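Local structure of motility protein B (Helicobacter pylori, 3S06) at residues Leu27-Asn32 and Val137-Ser142. The protein probably forms, with MotA, the stator of the flagellar motor and may fasten it to the cell wall through the periplasmic domain described here. Numbering follows the deposited sequence. Where two conformers were deposited one is given.
Sequences LKLPSN and VEIFFS
K28 and E138 form a salt bridge across two neighbouring antiparallel strands of the OmpA-like domain, where strand 137-142 sits in the middle of the mixed sheet and 24-29 runs alongside it. In the K28 conformer given here, NZ lies 2.8 Å from E138 OE2 and meets it from above the carboxylate plane, 45° out of it. K28 and E138 are a non-hydrogen-bonded pair whose side chains run side by side on one face; E138 stays extended beyond CG, while K28 in this conformer bends only at its last torsion (chi4 -82°), which turns the ammonium in over the carboxylate. Both charges are shared: R136 also bridges OE2, R70 takes OE1, and E19 is a second partner for K28, so this carboxylate, buried and gripped at both oxygens, probably stays ionised.

Hydrogen-bonded pairs flank the bridge. L27 and I139 exchange two bonds, L27 N to I139 O at 2.8 Å and I139 N to L27 O at 2.9 Å, each in the carbonyl plane. At the other pair, L29 N reaches V137 O at 2.9 Å, and V137 N returns to L29 O at 3.0 Å, tilted 25° from the carbonyl plane. L27 O takes a further contact from the CA-H of E138.

The opposite face is apolar. L27, L29, V137 and I139 all point there; I54 of helix 48-57 covers L27, L29 and I139, and Y50 adds to the cover over L29. L29 CD1 touches I139 CD1 at 3.9 Å in the I139 conformer given, the two side chains crossing at a slant. Two residues beyond I139, F141 reaches L27; the second subunit covers this end, its F159 on L27 and its I151 on F141. Here L27 meets the phenyl group at its rim, CD1 lying near the ring plane 3.9 Å from F141 CE2.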
ATOM      1  N   LEU A  27      13.207 -11.462  -3.736  1.00  9.52           N
ATOM      2  CA  LEU A  27      14.569 -11.960  -3.966  1.00 10.56           C
ATOM      3  C   LEU A  27      14.574 -12.699  -5.295  1.00 10.88           C
ATOM      4  O   LEU A  27      13.851 -13.677  -5.459  1.00 10.65           O
ATOM      5  CB  LEU A  27      15.019 -12.893  -2.851  1.00 10.86           C
ATOM      6  CG  LEU A  27      15.364 -12.282  -1.512  1.00 12.95           C
ATOM      7  CD1 LEU A  27      15.629 -13.458  -0.577  1.00 13.10           C
ATOM      8  CD2 LEU A  27      16.606 -11.370  -1.656  1.00 12.81           C
ATOM      9  N   LYS A  28      15.370 -12.203  -6.243  1.00 10.20           N
ATOM     10  CA  LYS A  28      15.364 -12.754  -7.585  0.70 11.62           C
ATOM     11  C   LYS A  28      16.533 -13.724  -7.713  1.00 11.63           C
ATOM     12  O   LYS A  28      17.702 -13.343  -7.574  1.00 13.87           O
ATOM     13  CB  LYS A  28      15.426 -11.626  -8.630  0.70 11.83           C
ATOM     14  CG  LYS A  28      14.069 -10.992  -8.866  0.70 13.14           C
ATOM     15  CD  LYS A  28      14.143  -9.910  -9.892  0.70 17.66           C
ATOM     16  CE  LYS A  28      13.092  -8.892  -9.619  0.70 19.79           C
ATOM     17  NZ  LYS A  28      11.791  -9.347 -10.180  0.70 21.14           N
ATOM     18  N   LEU A  29      16.208 -14.999  -7.931  1.00 10.73           N
ATOM     19  CA  LEU A  29      17.231 -16.038  -7.988  1.00  9.99           C
ATOM     20  C   LEU A  29      17.307 -16.606  -9.401  1.00  9.12           C
ATOM     21  O   LEU A  29      16.488 -17.452  -9.770  1.00  9.03           O
ATOM     22  CB  LEU A  29      16.932 -17.172  -6.985  1.00  9.74           C
ATOM     23  CG  LEU A  29      16.575 -16.691  -5.570  1.00 12.09           C
ATOM     24  CD1 LEU A  29      16.098 -17.862  -4.731  1.00 13.57           C
ATOM     25  CD2 LEU A  29      17.751 -15.963  -4.937  1.00 12.74           C
ATOM     26  N   PRO A  30      18.292 -16.149 -10.206  1.00  9.12           N
ATOM     27  CA  PRO A  30      18.428 -16.711 -11.564  1.00  8.57           C
ATOM     28  C   PRO A  30      18.586 -18.225 -11.534  1.00  8.43           C
ATOM     29  O   PRO A  30      19.081 -18.782 -10.539  1.00  7.95           O
ATOM     30  CB  PRO A  30      19.699 -16.027 -12.107  1.00  9.12           C
ATOM     31  CG  PRO A  30      19.792 -14.739 -11.301  1.00  9.26           C
ATOM     32  CD  PRO A  30      19.364 -15.184  -9.908  1.00  9.50           C
ATOM     33  N   SER A  31      18.154 -18.881 -12.616  1.00  7.51           N
ATOM     34  CA  SER A  31      18.137 -20.347 -12.686  1.00  8.82           C
ATOM     35  C   SER A  31      19.423 -20.990 -12.151  1.00  8.99           C
ATOM     36  O   SER A  31      19.379 -21.953 -11.374  1.00  9.34           O
ATOM     37  CB  SER A  31      17.924 -20.801 -14.127  1.00  8.57           C
ATOM     38  OG  SER A  31      17.838 -22.215 -14.176  1.00  8.37           O
ATOM     39  N   ASN A  32      20.564 -20.471 -12.593  1.00 10.06           N
ATOM     40  CA  ASN A  32      21.859 -21.083 -12.291  1.00 10.33           C
ATOM     41  C   ASN A  32      22.242 -21.083 -10.801  1.00 11.51           C
ATOM     42  O   ASN A  32      23.148 -21.831 -10.390  1.00 12.30           O
ATOM     43  CB  ASN A  32      22.975 -20.452 -13.149  1.00 11.11           C
ATOM     44  CG  ASN A  32      23.069 -18.954 -12.980  1.00 11.42           C
ATOM     45  OD1 ASN A  32      22.157 -18.223 -13.345  1.00 10.32           O
ATOM     46  ND2 ASN A  32      24.180 -18.481 -12.412  1.00 16.28           N
ATOM     47  N   VAL A 137      13.640 -18.264 -10.202  1.00  6.95           N
ATOM     48  CA  VAL A 137      12.645 -18.370  -9.168  1.00  8.60           C
ATOM     49  C   VAL A 137      12.746 -17.107  -8.297  1.00  9.77           C
ATOM     50  O   VAL A 137      13.851 -16.635  -7.988  1.00 12.26           O
ATOM     51  CB  VAL A 137      12.837 -19.660  -8.360  1.00  7.84           C
ATOM     52  CG1 VAL A 137      11.980 -19.661  -7.095  1.00 10.13           C
ATOM     53  CG2 VAL A 137      12.497 -20.905  -9.234  1.00  8.71           C
ATOM     54  N   GLU A 138      11.593 -16.548  -7.917  1.00  9.26           N
ATOM     55  CA  GLU A 138      11.561 -15.414  -7.007  1.00 10.22           C
ATOM     56  C   GLU A 138      11.053 -15.824  -5.657  1.00  9.86           C
ATOM     57  O   GLU A 138      10.203 -16.716  -5.555  1.00 10.99           O
ATOM     58  CB  GLU A 138      10.573 -14.363  -7.541  1.00 10.50           C
ATOM     59  CG  GLU A 138      11.076 -13.642  -8.745  1.00 13.01           C
ATOM     60  CD  GLU A 138      10.130 -12.564  -9.236  1.00 12.62           C
ATOM     61  OE1 GLU A 138       8.975 -12.459  -8.733  1.00 12.42           O
ATOM     62  OE2 GLU A 138      10.572 -11.824 -10.134  1.00 14.17           O
ATOM     63  N   ILE A 139      11.576 -15.207  -4.603  0.60  8.81           N
ATOM     64  CA  ILE A 139      10.931 -15.372  -3.311  0.60  8.23           C
ATOM     65  C   ILE A 139      10.308 -14.022  -2.998  0.60  8.11           C
ATOM     66  O   ILE A 139      10.991 -12.994  -2.940  0.60  7.73           O
ATOM     67  CB  ILE A 139      11.886 -15.823  -2.201  0.60  8.19           C
ATOM     68  CG1 ILE A 139      12.639 -17.078  -2.627  0.60  9.70           C
ATOM     69  CG2 ILE A 139      11.094 -16.100  -0.888  0.60  8.62           C
ATOM     70  CD1 ILE A 139      13.703 -17.462  -1.669  0.60  9.45           C
ATOM     71  N   PHE A 140       8.998 -14.044  -2.823  1.00  7.90           N
ATOM     72  CA  PHE A 140       8.213 -12.807  -2.668  1.00  8.77           C
ATOM     73  C   PHE A 140       7.674 -12.775  -1.246  1.00  8.35           C
ATOM     74  O   PHE A 140       7.046 -13.757  -0.786  1.00  8.45           O
ATOM     75  CB  PHE A 140       7.080 -12.794  -3.696  1.00  9.60           C
ATOM     76  CG  PHE A 140       6.141 -11.616  -3.558  1.00 12.24           C
ATOM     77  CD1 PHE A 140       6.608 -10.320  -3.724  1.00 16.46           C
ATOM     78  CD2 PHE A 140       4.793 -11.815  -3.259  1.00 14.46           C
ATOM     79  CE1 PHE A 140       5.721  -9.215  -3.598  1.00 17.72           C
ATOM     80  CE2 PHE A 140       3.911 -10.726  -3.146  1.00 16.66           C
ATOM     81  CZ  PHE A 140       4.404  -9.420  -3.304  1.00 15.52           C
ATOM     82  N   PHE A 141       7.957 -11.669  -0.556  1.00  8.17           N
ATOM     83  CA  PHE A 141       7.579 -11.484   0.837  1.00  7.88           C
ATOM     84  C   PHE A 141       6.467 -10.449   0.917  1.00  7.62           C
ATOM     85  O   PHE A 141       6.634  -9.322   0.461  1.00  8.91           O
ATOM     86  CB  PHE A 141       8.771 -10.993   1.652  1.00  7.27           C
ATOM     87  CG  PHE A 141       9.945 -11.937   1.631  1.00  9.09           C
ATOM     88  CD1 PHE A 141      10.139 -12.826   2.683  1.00 11.86           C
ATOM     89  CD2 PHE A 141      10.858 -11.920   0.579  1.00  7.40           C
ATOM     90  CE1 PHE A 141      11.233 -13.706   2.676  1.00 13.67           C
ATOM     91  CE2 PHE A 141      11.946 -12.787   0.558  1.00  9.80           C
ATOM     92  CZ  PHE A 141      12.142 -13.665   1.615  1.00  9.63           C
ATOM     93  N   SER A 142       5.346 -10.812   1.530  1.00  7.74           N
ATOM     94  CA  SER A 142       4.181  -9.911   1.573  1.00  8.47           C
ATOM     95  C   SER A 142       3.370 -10.149   2.846  1.00  9.31           C
ATOM     96  O   SER A 142       3.752 -10.956   3.676  1.00  9.88           O
ATOM     97  CB  SER A 142       3.283 -10.127   0.349  1.00  8.40           C
ATOM     98  OG  SER A 142       2.665 -11.406   0.432  1.00 10.52           O
TER